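Local structure of Non-ribosomal peptide synthetase (Methanobrevibacter ruminantium, 6VTJ) at residues 366-369 with 370-373. The protein probably carries a peptide on its phosphopantetheine-bearing carrier domain and releases it by NAD(P)H-dependent reduction in the adjoining reductase domain. Sequence-based numbering, arbitrary orientation.
Sequences IDYV and AKGI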
# COMPACT_ATOMS: atom_id res chain seq x y z
N ILE A 366 0.61 -5.40 12.26
CA ILE A 366 -0.74 -5.45 11.68
C ILE A 366 -1.83 -5.59 12.75
O ILE A 366 -2.96 -5.08 12.58
CB ILE A 366 -0.82 -6.58 10.63
CG1 ILE A 366 -2.06 -6.44 9.74
CG2 ILE A 366 -0.88 -7.91 11.31
CD1 ILE A 366 -2.09 -5.23 8.86
N ASP A 367 -1.53 -6.27 13.86
CA ASP A 367 -2.54 -6.38 14.91
C ASP A 367 -2.75 -5.04 15.59
O ASP A 367 -3.88 -4.66 15.91
CB ASP A 367 -2.20 -7.49 15.93
CG ASP A 367 -0.72 -7.54 16.34
OD1 ASP A 367 0.14 -6.84 15.75
OD2 ASP A 367 -0.40 -8.33 17.25
N TYR A 368 -1.68 -4.26 15.74
CA TYR A 368 -1.84 -2.94 16.30
C TYR A 368 -2.38 -1.94 15.28
O TYR A 368 -3.11 -1.02 15.67
CB TYR A 368 -0.52 -2.49 16.93
CG TYR A 368 -0.38 -3.11 18.30
CD1 TYR A 368 -0.01 -4.44 18.44
CD2 TYR A 368 -0.65 -2.37 19.45
CE1 TYR A 368 0.10 -5.01 19.68
CE2 TYR A 368 -0.54 -2.95 20.71
CZ TYR A 368 -0.17 -4.26 20.81
OH TYR A 368 -0.07 -4.84 22.05
N VAL A 369 -2.10 -2.11 13.97
CA VAL A 369 -2.78 -1.28 12.98
C VAL A 369 -4.28 -1.46 13.11
O VAL A 369 -5.04 -0.48 13.13
CB VAL A 369 -2.32 -1.60 11.55
CG1 VAL A 369 -3.12 -0.77 10.56
CG2 VAL A 369 -0.85 -1.30 11.39
N ALA A 370 -4.74 -2.71 13.21
CA ALA A 370 -6.18 -2.95 13.28
C ALA A 370 -6.79 -2.40 14.57
O ALA A 370 -7.88 -1.79 14.55
CB ALA A 370 -6.47 -4.45 13.14
N LYS A 371 -6.11 -2.59 15.71
CA LYS A 371 -6.57 -1.96 16.95
C LYS A 371 -6.68 -0.45 16.80
O LYS A 371 -7.66 0.15 17.25
CB LYS A 371 -5.63 -2.29 18.10
CG LYS A 371 -5.64 -3.73 18.56
CD LYS A 371 -4.84 -3.87 19.83
CE LYS A 371 -4.32 -5.29 20.03
NZ LYS A 371 -3.57 -5.38 21.32
N GLY A 372 -5.69 0.18 16.19
CA GLY A 372 -5.72 1.63 16.04
C GLY A 372 -6.80 2.10 15.09
O GLY A 372 -7.35 3.20 15.27
N ILE A 373 -7.12 1.31 14.06
CA ILE A 373 -8.21 1.66 13.16
C ILE A 373 -9.53 1.64 13.91
O ILE A 373 -10.35 2.56 13.80
CB ILE A 373 -8.22 0.73 11.94
CG1 ILE A 373 -7.12 1.14 10.96
CG2 ILE A 373 -9.58 0.74 11.25
CD1 ILE A 373 -6.73 0.03 10.02
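I366 and A370 form the first of four i to i+4 hydrogen bonds, A370 N to I366 O at 3.0 Å, which together identify these two turns as regular alpha-helix. The I366 side chain turns off the helix to F137, L138 and H141 of helix 137-149. D367 accepts K371 N on its own O, again at 3.0 Å and nearly straight (N-H...O 167°), and K371 CG lies 3.3 Å from the same D367 O. The D367 carboxylate is bonded chiefly outside the segments: OD1 takes the backbone N of Y325, and also a weak bond from Y368 N, while OD2 takes a weak one from S326 N. Y368 O receives G372 N at 2.9 Å. With CG anti to its carbonyl carbon (chi1 -80°), the Y368 ring runs alongside K371, whose chain is extended beyond CG and points the same way. K371 CE lies over one ring face, and NZ stands 4.1 Å from the Y368 ring centroid, 30° off the normal: an off-centre cation-pi contact, displaced toward the hydroxyl end of the ring, which agrees with the 3.6 Å from K371 NZ to Y368 CZ. I373 N closes the series on V369 O, and V369 CG1 meets I373 CD1 at 3.7 Å; both side chains pack on strand 313-322 of the Rossmann-type reductase sheet. Y368 and K371 are partly exposed. There the cation-pi contact should lend K371 modest electrostatic stabilisation; its side chain also touches E145 of helix 137-149, whereas D367 OD2, 5.9 Å from K371 NZ, is too distant for a salt bridge.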